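Local coordinates for protein short chain dehydrogenase (Mycobacterium smegmatis, PDB 3UCX) that probably acts as an oxidoreductase of the short-chain dehydrogenase/reductase family, built on a Rossmann-type nucleotide-binding fold, its substrate not established, at residues A[24-29]-A[230-235]; A[149-154]-A[254-259]; A[190-193]-A[197-200]; A[200-205]-A[215-220]. One frame throughout, in Å; residues are numbered along the deposited sequence. Where two conformers were deposited one is given.

Interaction 1: A[24-29]-A[230-235]; sequences GTTLAR and PTEDEV
T26 meets E232 and D233 where two helices of the Rossmann-type fold meet: helix 23-33, which follows the glycine-rich turn after strand 13-17, and the first turn of helix 232-243. Their backbones come closest at these residues, the CA atoms of T26 and E232 being 6.4 Å apart. The tight part is centred on buried T26. Its hydroxyl, anti to the carbonyl carbon (chi1 -67°), gives its proton to E232: OG1 to OE1 is 2.6 Å, on the lone pair of OE1 that faces away from the other carboxylate oxygen. T26 also presses its methyl forward, with CG2 3.4 Å from OD1 of D233. One threonine therefore addresses both acidic residues with different branches, and the carboxylate of E232 reaches it by a chain extended beyond CG.

The looser side is carried by partly exposed R29 and D233. Here a salt bridge joins NH2 of R29 to OD1 of D233 over 3.0 Å, but the N-H...O angle is only 136° and the guanidinium and carboxylate planes stand 89° apart, so this is a single-oxygen grip and not a paired one. Each charge has another partner: NH1 of R29 bridges to E33, and OD1 of D233 to R30. This sharing probably disperses the charge along the helix flank.

Helix 232-243 is started by a capping box between T231 and E234. E234 N donates to T231 OG1 at 3.0 Å, and T231 N returns a bond to E234 OE1, also at 3.0 Å.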
loop_
_atom_site.group_PDB
_atom_site.type_symbol
_atom_site.label_atom_id
_atom_site.label_comp_id
_atom_site.label_asym_id
_atom_site.label_seq_id
_atom_site.Cartn_x
_atom_site.Cartn_y
_atom_site.Cartn_z
ATOM N N GLY A 24 -19.970 14.176 -13.892
ATOM C CA GLY A 24 -20.969 13.389 -14.621
ATOM C C GLY A 24 -21.345 13.941 -15.983
ATOM O O GLY A 24 -21.467 13.203 -16.970
ATOM N N THR A 25 -21.556 15.255 -16.047
ATOM C CA THR A 25 -21.915 15.905 -17.287
ATOM C C THR A 25 -20.723 15.888 -18.253
ATOM O O THR A 25 -20.866 15.551 -19.434
ATOM C CB THR A 25 -22.424 17.344 -17.025
ATOM O OG1 THR A 25 -23.603 17.288 -16.199
ATOM C CG2 THR A 25 -22.761 18.060 -18.331
ATOM N N THR A 26 -19.540 16.233 -17.756
ATOM C CA THR A 26 -18.335 16.163 -18.572
ATOM C C THR A 26 -18.114 14.755 -19.127
ATOM O O THR A 26 -17.805 14.585 -20.295
ATOM C CB THR A 26 -17.093 16.594 -17.775
ATOM O OG1 THR A 26 -17.204 17.985 -17.466
ATOM C CG2 THR A 26 -15.812 16.367 -18.596
ATOM N N LEU A 27 -18.302 13.754 -18.284
ATOM C CA LEU A 27 -18.107 12.359 -18.687
ATOM C C LEU A 27 -19.046 11.924 -19.814
ATOM O O LEU A 27 -18.606 11.328 -20.803
ATOM C CB LEU A 27 -18.254 11.465 -17.437
ATOM C CG LEU A 27 -17.681 10.055 -17.407
ATOM C CD1 LEU A 27 -16.191 10.007 -17.727
ATOM C CD2 LEU A 27 -17.969 9.486 -16.023
ATOM N N ALA A 28 -20.323 12.257 -19.685
ATOM C CA ALA A 28 -21.337 11.921 -20.686
ATOM C C ALA A 28 -20.965 12.544 -22.016
ATOM O O ALA A 28 -20.980 11.881 -23.066
ATOM C CB ALA A 28 -22.705 12.430 -20.234
ATOM N N ARG A 29 -20.605 13.826 -21.974
ATOM C CA ARG A 29 -20.200 14.526 -23.170
ATOM C C ARG A 29 -18.993 13.862 -23.775
ATOM O O ARG A 29 -18.972 13.578 -24.964
ATOM C CB ARG A 29 -19.929 16.017 -22.857
ATOM C CG ARG A 29 -19.426 16.840 -24.044
ATOM C CD ARG A 29 -19.031 18.278 -23.684
ATOM N NE ARG A 29 -18.021 18.397 -22.625
ATOM C CZ ARG A 29 -16.703 18.231 -22.778
ATOM N NH1 ARG A 29 -16.181 17.926 -23.962
ATOM N NH2 ARG A 29 -15.890 18.379 -21.731
ATOM N N PRO A 230 -6.592 18.675 -10.772
ATOM C CA PRO A 230 -7.066 18.092 -12.006
ATOM C C PRO A 230 -8.422 18.665 -12.398
ATOM O O PRO A 230 -9.209 19.046 -11.531
ATOM C CB PRO A 230 -7.162 16.590 -11.685
ATOM C CG PRO A 230 -7.387 16.547 -10.245
ATOM C CD PRO A 230 -6.621 17.718 -9.661
ATOM N N THR A 231 -8.649 18.760 -13.700
ATOM C CA THR A 231 -9.895 19.276 -14.256
ATOM C C THR A 231 -10.891 18.146 -14.484
ATOM O O THR A 231 -10.509 16.976 -14.484
ATOM C CB THR A 231 -9.670 19.930 -15.608
ATOM O OG1 THR A 231 -9.263 18.932 -16.557
ATOM C CG2 THR A 231 -8.610 21.086 -15.516
ATOM N N GLU A 232 -12.153 18.513 -14.682
ATOM C CA GLU A 232 -13.183 17.538 -15.004
ATOM C C GLU A 232 -12.766 16.729 -16.225
ATOM O O GLU A 232 -12.907 15.493 -16.231
ATOM C CB GLU A 232 -14.529 18.227 -15.225
ATOM C CG GLU A 232 -15.110 18.797 -13.943
ATOM C CD GLU A 232 -16.464 19.452 -14.136
ATOM O OE1 GLU A 232 -17.159 19.148 -15.144
ATOM O OE2 GLU A 232 -16.845 20.242 -13.248
ATOM N N ASP A 233 -12.233 17.405 -17.248
ATOM C CA ASP A 233 -11.759 16.675 -18.419
ATOM C C ASP A 233 -10.633 15.689 -18.081
ATOM O O ASP A 233 -10.580 14.607 -18.641
ATOM C CB ASP A 233 -11.328 17.606 -19.561
ATOM C CG ASP A 233 -12.498 18.010 -20.465
ATOM O OD1 ASP A 233 -13.349 17.164 -20.840
ATOM O OD2 ASP A 233 -12.564 19.192 -20.825
ATOM N N GLU A 234 -9.717 16.066 -17.198
ATOM C CA GLU A 234 -8.578 15.183 -16.897
ATOM C C GLU A 234 -9.036 13.933 -16.162
ATOM O O GLU A 234 -8.504 12.839 -16.380
ATOM C CB GLU A 234 -7.479 15.930 -16.103
ATOM C CG GLU A 234 -6.648 16.853 -17.004
ATOM C CD GLU A 234 -5.735 17.827 -16.259
ATOM O OE1 GLU A 234 -6.070 18.224 -15.131
ATOM O OE2 GLU A 234 -4.684 18.190 -16.812
ATOM N N VAL A 235 -10.021 14.085 -15.289
ATOM C CA VAL A 235 -10.541 12.929 -14.561
ATOM C C VAL A 235 -11.355 12.071 -15.538
ATOM O O VAL A 235 -11.224 10.822 -15.568
ATOM C CB VAL A 235 -11.374 13.350 -13.338
ATOM C CG1 VAL A 235 -12.001 12.112 -12.649
ATOM C CG2 VAL A 235 -10.508 14.177 -12.385
#

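Interaction 2: A[149-154]-A[254-259]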
loop_
_atom_site.group_PDB
_atom_site.type_symbol
_atom_site.label_atom_id
_atom_site.label_comp_id
_atom_site.label_asym_id
_atom_site.label_seq_id
_atom_site.Cartn_x
_atom_site.Cartn_y
_atom_site.Cartn_z
ATOM N N VAL A 149 -9.627 10.484 -0.845
ATOM C CA VAL A 149 -9.805 10.317 0.590
ATOM C C VAL A 149 -9.311 8.953 1.088
ATOM O O VAL A 149 -8.934 8.810 2.227
ATOM C CB VAL A 149 -11.296 10.458 0.965
ATOM C CG1 VAL A 149 -12.073 9.204 0.571
ATOM C CG2 VAL A 149 -11.456 10.746 2.439
ATOM N N VAL A 150 -9.322 7.938 0.219
ATOM C CA VAL A 150 -8.846 6.631 0.664
ATOM C C VAL A 150 -7.322 6.599 0.881
ATOM O O VAL A 150 -6.795 5.664 1.482
ATOM C CB VAL A 150 -9.303 5.481 -0.260
ATOM C CG1 VAL A 150 -10.834 5.479 -0.388
ATOM C CG2 VAL A 150 -8.614 5.545 -1.617
ATOM N N ARG A 151 -6.620 7.623 0.387
ATOM C CA ARG A 151 -5.156 7.688 0.469
ATOM C C ARG A 151 -4.643 8.408 1.713
ATOM O O ARG A 151 -3.431 8.455 1.933
ATOM C CB ARG A 151 -4.597 8.380 -0.778
ATOM C CG ARG A 151 -4.990 7.697 -2.081
ATOM C CD ARG A 151 -4.385 6.323 -2.213
ATOM N NE ARG A 151 -4.602 5.707 -3.523
ATOM C CZ ARG A 151 -4.405 4.413 -3.778
ATOM N NH1 ARG A 151 -3.942 3.603 -2.800
ATOM N NH2 ARG A 151 -4.632 3.923 -5.004
ATOM N N HIS A 152 -5.547 8.973 2.514
ATOM C CA HIS A 152 -5.162 9.666 3.747
ATOM C C HIS A 152 -6.138 9.411 4.862
ATOM O O HIS A 152 -7.111 8.679 4.681
ATOM C CB HIS A 152 -4.927 11.186 3.494
ATOM C CG HIS A 152 -6.148 11.963 3.046
ATOM N ND1 HIS A 152 -7.094 12.415 3.907
ATOM C CD2 HIS A 152 -6.506 12.453 1.784
ATOM C CE1 HIS A 152 -8.032 13.115 3.216
ATOM N NE2 HIS A 152 -7.669 13.128 1.915
ATOM N N SER A 153 -5.866 9.991 6.036
ATOM C CA SER A 153 -6.710 9.775 7.209
ATOM C C SER A 153 -7.025 11.091 7.913
ATOM O O SER A 153 -7.148 11.152 9.147
ATOM C CB SER A 153 -5.997 8.794 8.141
ATOM O OG SER A 153 -5.847 7.532 7.499
ATOM N N GLN A 154 -7.190 12.151 7.121
ATOM C CA GLN A 154 -7.348 13.482 7.680
ATOM C C GLN A 154 -8.632 13.583 8.486
ATOM O O GLN A 154 -9.661 12.945 8.188
ATOM C CB GLN A 154 -7.280 14.570 6.595
ATOM C CG GLN A 154 -5.893 14.718 5.956
ATOM C CD GLN A 154 -5.893 15.740 4.820
ATOM O OE1 GLN A 154 -6.453 16.812 4.971
ATOM N NE2 GLN A 154 -5.293 15.395 3.673
ATOM N N ALA A 254 -6.705 0.773 -9.134
ATOM C CA ALA A 254 -7.137 2.094 -8.770
ATOM C C ALA A 254 -6.175 3.089 -9.458
ATOM O O ALA A 254 -4.970 3.035 -9.254
ATOM C CB ALA A 254 -7.071 2.252 -7.241
ATOM N N LEU A 255 -6.696 3.984 -10.274
ATOM C CA LEU A 255 -5.850 4.987 -10.939
ATOM C C LEU A 255 -6.176 6.345 -10.315
ATOM O O LEU A 255 -7.298 6.842 -10.421
ATOM C CB LEU A 255 -6.141 4.992 -12.428
ATOM C CG LEU A 255 -5.430 6.019 -13.329
ATOM C CD1 LEU A 255 -3.922 5.840 -13.206
ATOM C CD2 LEU A 255 -5.878 5.935 -14.790
ATOM N N ASP A 256 -5.206 6.913 -9.624
ATOM C CA ASP A 256 -5.395 8.163 -8.897
ATOM C C ASP A 256 -5.157 9.321 -9.829
ATOM O O ASP A 256 -4.156 9.341 -10.535
ATOM C CB ASP A 256 -4.408 8.245 -7.737
ATOM C CG ASP A 256 -4.681 7.206 -6.648
ATOM O OD1 ASP A 256 -4.522 5.999 -6.918
ATOM O OD2 ASP A 256 -5.027 7.593 -5.519
ATOM N N VAL A 257 -6.086 10.270 -9.844
ATOM C CA VAL A 257 -5.981 11.449 -10.703
ATOM C C VAL A 257 -5.988 12.637 -9.745
ATOM O O VAL A 257 -7.045 13.136 -9.356
ATOM C CB VAL A 257 -7.114 11.536 -11.737
ATOM C CG1 VAL A 257 -6.892 12.720 -12.698
ATOM C CG2 VAL A 257 -7.262 10.240 -12.540
ATOM N N ASN A 258 -4.799 13.057 -9.347
ATOM C CA ASN A 258 -4.647 14.022 -8.282
ATOM C C ASN A 258 -3.444 14.920 -8.399
ATOM O O ASN A 258 -3.054 15.565 -7.411
ATOM C CB ASN A 258 -4.641 13.285 -6.926
ATOM C CG ASN A 258 -3.492 12.309 -6.775
ATOM O OD1 ASN A 258 -2.441 12.451 -7.408
ATOM N ND2 ASN A 258 -3.668 11.307 -5.888
ATOM N N CYS A 259 -2.855 14.973 -9.586
ATOM C CA CYS A 259 -1.698 15.816 -9.862
ATOM C C CYS A 259 -0.531 15.533 -8.926
ATOM O O CYS A 259 0.346 16.376 -8.741
ATOM C CB CYS A 259 -2.107 17.301 -9.903
ATOM S SG CYS A 259 -3.171 17.584 -11.324
#
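R151 turns toward D256 by a bend at its second torsion (chi2 -66°), while CG of each residue lies anti to its carbonyl carbon and beside the backbone nitrogen. The two side chains approach from opposite directions. The contact ties the loop after strand 141-145 to strand 254-257, the last strand of the seven-stranded parallel Rossmann-type sheet. The CA atoms of R151 and D256 stay 9.4 Å apart, so side chains span the gap.

The grip is a side-on bidentate salt bridge. NE of R151 donates to OD2 of D256 at 2.8 Å, with an N-H...O angle of 163°, and OD2 lies close to the guanidinium plane. The second bond, from NH2 of R151 to OD1 of D256, is equally short at 2.8 Å but tilted from that plane. Both oxygens are met on their syn side, and the flat groups are 33° apart, a twist that keeps the pairing short of coplanar. Each oxygen of buried D256 takes one N-H bond, which would probably favour its charged form.

L189 of strand 184-190 packs against both partners, and the C-terminal A264 of the second subunit accepts a weak hydrogen bond from R151 NH2 on its O. In the same loop, H152 O accepts from NZ of K161, the lysine of the family's YxxxK pattern that begins at Y157. Beyond the carboxylate, NH2 of R151 rests 3.7 Å from CB of A254.

Interaction 3: A[190-193]-A[197-200]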
loop_
_atom_site.group_PDB
_atom_site.type_symbol
_atom_site.label_atom_id
_atom_site.label_comp_id
_atom_site.label_asym_id
_atom_site.label_seq_id
_atom_site.Cartn_x
_atom_site.Cartn_y
_atom_site.Cartn_z
ATOM N N PRO A 190 -10.121 10.496 -7.936
ATOM C CA PRO A 190 -9.774 11.914 -8.011
ATOM C C PRO A 190 -9.768 12.578 -6.639
ATOM O O PRO A 190 -10.477 12.122 -5.711
ATOM C CB PRO A 190 -10.908 12.484 -8.856
ATOM C CG PRO A 190 -12.087 11.642 -8.475
ATOM C CD PRO A 190 -11.546 10.254 -8.216
ATOM N N GLY A 191 -8.990 13.648 -6.509
ATOM C CA GLY A 191 -9.171 14.568 -5.397
ATOM C C GLY A 191 -10.209 15.607 -5.796
ATOM O O GLY A 191 -11.242 15.272 -6.375
ATOM N N TYR A 192 -9.925 16.878 -5.498
ATOM C CA TYR A 192 -10.748 17.973 -5.981
ATOM C C TYR A 192 -10.737 17.959 -7.488
ATOM O O TYR A 192 -9.718 17.636 -8.110
ATOM C CB TYR A 192 -10.181 19.311 -5.531
ATOM C CG TYR A 192 -10.476 19.670 -4.118
ATOM C CD1 TYR A 192 -11.773 19.977 -3.719
ATOM C CD2 TYR A 192 -9.465 19.752 -3.186
ATOM C CE1 TYR A 192 -12.052 20.343 -2.410
ATOM C CE2 TYR A 192 -9.729 20.102 -1.875
ATOM C CZ TYR A 192 -11.020 20.402 -1.496
ATOM O OH TYR A 192 -11.261 20.772 -0.188
ATOM N N ILE A 193 -11.858 18.324 -8.084
ATOM C CA ILE A 193 -11.969 18.332 -9.518
ATOM C C ILE A 193 -12.401 19.720 -9.983
ATOM O O ILE A 193 -13.516 20.138 -9.714
ATOM C CB ILE A 193 -12.961 17.284 -10.042
ATOM C CG1 ILE A 193 -12.661 15.881 -9.485
ATOM C CG2 ILE A 193 -12.893 17.245 -11.563
ATOM C CD1 ILE A 193 -13.655 14.813 -9.946
ATOM N N THR A 197 -18.518 23.921 -11.172
ATOM C CA THR A 197 -19.097 23.579 -9.870
ATOM C C THR A 197 -18.150 23.824 -8.690
ATOM O O THR A 197 -18.544 24.415 -7.675
ATOM C CB THR A 197 -19.551 22.111 -9.836
ATOM O OG1 THR A 197 -20.524 21.882 -10.860
ATOM C CG2 THR A 197 -20.148 21.750 -8.480
ATOM N N LEU A 198 -16.912 23.350 -8.798
ATOM C CA LEU A 198 -15.944 23.564 -7.727
ATOM C C LEU A 198 -15.579 25.048 -7.587
ATOM O O LEU A 198 -15.362 25.521 -6.486
ATOM C CB LEU A 198 -14.675 22.741 -7.947
ATOM C CG LEU A 198 -13.684 22.797 -6.778
ATOM C CD1 LEU A 198 -14.311 22.289 -5.473
ATOM C CD2 LEU A 198 -12.408 22.027 -7.104
ATOM N N LYS A 199 -15.514 25.761 -8.699
ATOM C CA LYS A 199 -15.262 27.199 -8.658
ATOM C C LYS A 199 -16.322 27.948 -7.831
ATOM O O LYS A 199 -15.964 28.765 -6.977
ATOM C CB LYS A 199 -15.176 27.781 -10.054
ATOM C CG LYS A 199 -14.902 29.285 -10.042
ATOM C CD LYS A 199 -14.427 29.791 -11.387
ATOM C CE LYS A 199 -14.309 31.311 -11.382
ATOM N NZ LYS A 199 -13.200 31.746 -12.285
ATOM N N SER A 200 -17.610 27.637 -8.047
ATOM C CA SER A 200 -18.696 28.297 -7.282
ATOM C C SER A 200 -18.547 28.002 -5.812
ATOM O O SER A 200 -18.838 28.839 -4.961
ATOM C CB SER A 200 -20.091 27.829 -7.706
ATOM O OG SER A 200 -20.254 27.927 -9.092
HETATM O O HOH W 1 -16.006 21.146 -10.682
#
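L198 sits against the backbone carbonyl of I193 and the flank of Y192. Its CB is 3.4 Å from I193 O, and its CD2 methyl lies at the same 3.4 Å from that oxygen, so two carbons of the leucine pack on the same side of the oxygen. With CG anti to the backbone N (chi1 -173°), the branched end of L198 is carried toward Y192, where CD2 of L198 is 3.8 Å from CB of Y192. The other leucine methyl, CD1, comes to within 3.9 Å of CD1 on the tyrosine ring, meeting it obliquely. The two side chains cross at about a right angle.

No direct hydrogen bond joins the two segments; a water does so instead. It donates to I193 O at 2.9 Å and accepts from the backbone N of L198 at 3.0 Å. The oxygen thus takes a hydrogen bond from the water while also packing against L198, and an amide in the first turn of the helix, where no carbonyl of the preceding turn is at hand, gains an acceptor.

A second shell packs against both partners. L229 touches Y192 as well as L198, while I193 leans on E232 and V235 of helix 232-243. S200 OG bonds back to the carbonyl of G196, a local link within the opening turns of helix 196-208.

Such a turn, in which P190-G191 ends strand 184-190 and a short loop leads to helix 196-208, matches the PG segment of short-chain dehydrogenases, which in this family leads from the sheet into the variable region usually associated with substrate.

Interaction 4: A[200-205]-A[215-220]; sequences SYFEHQ and DIYNAA
F202 meets I216 face-on, and this CH-pi contact gives the crossing of two helices its centre. CG2 of I216 stands 3.7 Å from the centroid of the F202 ring and 16° off its normal, a near-perpendicular approach that is only slightly offset toward the rim. The torsion that puts CG2 anti to the backbone N of I216 sets this methyl over the ring, CG and CD1 of F202 both being 3.6 Å from it.

Further apolar contacts surround the same ring. Its far end, CZ of F202, is 4.0 Å from CB of A220, one turn beyond I216. Between the two, CE2 of F202 lies 3.8 Å from CA of Y217, meeting backbone as much as side chain. Q205, one turn further along its own helix than F202, adds a more distant touch, with CB 4.3 Å from CD1 of I216. F202 thus lies across positions 216, 217 and 220, on one side of the opposing helix, with no hydrogen bond between the segments.

The polar item lies at the periphery: Y217 OH accepts a hydrogen bond from the backbone N of L229. As an aromatic contact, the Y217 ring meets W194 edge-to-face. Separately, a pentaethylene glycol, probably from the crystallisation liquor, lies about 4 Å from the Y217 side chain.

The axes of the two segments approach to 10.0 Å at 113°, nearer to perpendicular than to antiparallel. Helix 196-208 and helix 213-221 thereby form a small two-helix lobe between strand 184-190 and helix 232-243 in the chain, with V213 and L229 closing in on F202.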
loop_
_atom_site.group_PDB
_atom_site.type_symbol
_atom_site.label_atom_id
_atom_site.label_comp_id
_atom_site.label_asym_id
_atom_site.label_seq_id
_atom_site.Cartn_x
_atom_site.Cartn_y
_atom_site.Cartn_z
ATOM N N SER A 200 -17.610 27.637 -8.047
ATOM C CA SER A 200 -18.696 28.297 -7.282
ATOM C C SER A 200 -18.547 28.002 -5.812
ATOM O O SER A 200 -18.838 28.839 -4.961
ATOM C CB SER A 200 -20.091 27.829 -7.706
ATOM O OG SER A 200 -20.254 27.927 -9.092
ATOM N N TYR A 201 -18.123 26.783 -5.521
ATOM C CA TYR A 201 -17.913 26.369 -4.161
ATOM C C TYR A 201 -16.756 27.131 -3.532
ATOM O O TYR A 201 -16.863 27.613 -2.396
ATOM C CB TYR A 201 -17.645 24.875 -4.107
ATOM C CG TYR A 201 -17.321 24.407 -2.732
ATOM C CD1 TYR A 201 -18.282 24.420 -1.733
ATOM C CD2 TYR A 201 -16.045 23.964 -2.416
ATOM C CE1 TYR A 201 -17.978 23.988 -0.453
ATOM C CE2 TYR A 201 -15.736 23.529 -1.149
ATOM C CZ TYR A 201 -16.708 23.546 -0.175
ATOM O OH TYR A 201 -16.377 23.121 1.082
ATOM N N PHE A 202 -15.647 27.252 -4.258
ATOM C CA PHE A 202 -14.524 28.038 -3.749
ATOM C C PHE A 202 -14.916 29.523 -3.572
ATOM O O PHE A 202 -14.442 30.187 -2.644
ATOM C CB PHE A 202 -13.292 27.891 -4.639
ATOM C CG PHE A 202 -12.549 26.568 -4.472
ATOM C CD1 PHE A 202 -12.953 25.603 -3.550
ATOM C CD2 PHE A 202 -11.399 26.322 -5.211
ATOM C CE1 PHE A 202 -12.250 24.408 -3.404
ATOM C CE2 PHE A 202 -10.706 25.137 -5.083
ATOM C CZ PHE A 202 -11.120 24.182 -4.167
ATOM N N GLU A 203 -15.773 30.031 -4.447
ATOM C CA GLU A 203 -16.269 31.412 -4.313
ATOM C C GLU A 203 -17.072 31.602 -3.028
ATOM O O GLU A 203 -16.879 32.593 -2.318
ATOM C CB GLU A 203 -17.074 31.816 -5.541
ATOM C CG GLU A 203 -16.183 32.055 -6.749
ATOM C CD GLU A 203 -16.951 32.207 -8.039
ATOM O OE1 GLU A 203 -18.154 31.885 -8.056
ATOM O OE2 GLU A 203 -16.344 32.635 -9.044
ATOM N N HIS A 204 -17.942 30.645 -2.718
ATOM C CA HIS A 204 -18.672 30.634 -1.443
ATOM C C HIS A 204 -17.743 30.603 -0.251
ATOM O O HIS A 204 -17.899 31.391 0.692
ATOM C CB HIS A 204 -19.623 29.442 -1.384
ATOM C CG HIS A 204 -20.338 29.312 -0.066
ATOM N ND1 HIS A 204 -21.417 30.061 0.250
ATOM C CD2 HIS A 204 -20.080 28.499 1.045
ATOM C CE1 HIS A 204 -21.838 29.739 1.492
ATOM N NE2 HIS A 204 -21.016 28.787 1.980
ATOM N N GLN A 205 -16.766 29.696 -0.281
ATOM C CA GLN A 205 -15.780 29.575 0.795
ATOM C C GLN A 205 -14.944 30.857 0.932
ATOM O O GLN A 205 -14.592 31.252 2.047
ATOM C CB GLN A 205 -14.839 28.396 0.544
ATOM C CG GLN A 205 -15.515 27.035 0.520
ATOM C CD GLN A 205 -16.025 26.628 1.883
ATOM O OE1 GLN A 205 -17.237 26.633 2.137
ATOM N NE2 GLN A 205 -15.104 26.280 2.774
ATOM N N ASP A 215 -6.464 32.051 -3.124
ATOM C CA ASP A 215 -5.967 31.545 -1.853
ATOM C C ASP A 215 -6.482 30.120 -1.603
ATOM O O ASP A 215 -5.727 29.227 -1.191
ATOM C CB ASP A 215 -6.436 32.496 -0.734
ATOM C CG ASP A 215 -5.903 32.133 0.637
ATOM O OD1 ASP A 215 -5.010 31.262 0.754
ATOM O OD2 ASP A 215 -6.379 32.748 1.623
ATOM N N ILE A 216 -7.776 29.924 -1.854
ATOM C CA ILE A 216 -8.436 28.647 -1.579
ATOM C C ILE A 216 -7.917 27.624 -2.580
ATOM O O ILE A 216 -7.515 26.517 -2.207
ATOM C CB ILE A 216 -9.978 28.742 -1.753
ATOM C CG1 ILE A 216 -10.582 29.820 -0.845
ATOM C CG2 ILE A 216 -10.626 27.379 -1.497
ATOM C CD1 ILE A 216 -10.703 29.391 0.591
ATOM N N TYR A 217 -7.899 28.006 -3.857
ATOM C CA TYR A 217 -7.404 27.106 -4.901
ATOM C C TYR A 217 -5.966 26.713 -4.618
ATOM O O TYR A 217 -5.625 25.524 -4.618
ATOM C CB TYR A 217 -7.523 27.717 -6.303
ATOM C CG TYR A 217 -7.009 26.824 -7.421
ATOM C CD1 TYR A 217 -5.637 26.722 -7.699
ATOM C CD2 TYR A 217 -7.884 26.102 -8.214
ATOM C CE1 TYR A 217 -5.164 25.923 -8.727
ATOM C CE2 TYR A 217 -7.422 25.274 -9.231
ATOM C CZ TYR A 217 -6.061 25.189 -9.485
ATOM O OH TYR A 217 -5.603 24.391 -10.507
ATOM N N ASN A 218 -5.107 27.692 -4.372
ATOM C CA ASN A 218 -3.696 27.397 -4.143
ATOM C C ASN A 218 -3.505 26.516 -2.896
ATOM O O ASN A 218 -2.675 25.608 -2.913
ATOM C CB ASN A 218 -2.862 28.694 -4.020
ATOM C CG ASN A 218 -2.787 29.483 -5.320
ATOM O OD1 ASN A 218 -2.834 28.928 -6.421
ATOM N ND2 ASN A 218 -2.627 30.800 -5.192
ATOM N N ALA A 219 -4.268 26.759 -1.827
ATOM C CA ALA A 219 -4.202 25.888 -0.649
ATOM C C ALA A 219 -4.612 24.450 -1.004
ATOM O O ALA A 219 -3.959 23.497 -0.577
ATOM C CB ALA A 219 -5.030 26.428 0.540
ATOM N N ALA A 220 -5.663 24.299 -1.793
ATOM C CA ALA A 220 -6.133 22.984 -2.186
ATOM C C ALA A 220 -5.082 22.262 -3.050
ATOM O O ALA A 220 -4.905 21.035 -2.931
ATOM C CB ALA A 220 -7.447 23.096 -2.939
#

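In the fold
Interactions 1 to 3 form a continuous contact zone, and interaction 3 leads on into interaction 4. Interaction 1 meets interaction 3 where E232 N lies 3.4 Å from I193 CG2, their centres about 11 Å apart, and it meets interaction 2 where V235 CG2 is 3.9 Å from V257 CG1. Interactions 3 and 4 share S200 and have centres about 9 Å apart: Y192 CE2 reaches A220 CB at 3.9 Å. Interaction 4 lies outermost, about 19 Å between centres from interactions 1 and 2. The loop of interaction 2 runs on to A155 and K156, which with P104 line the site of a bound 2-(2-methoxyethoxy)ethanol.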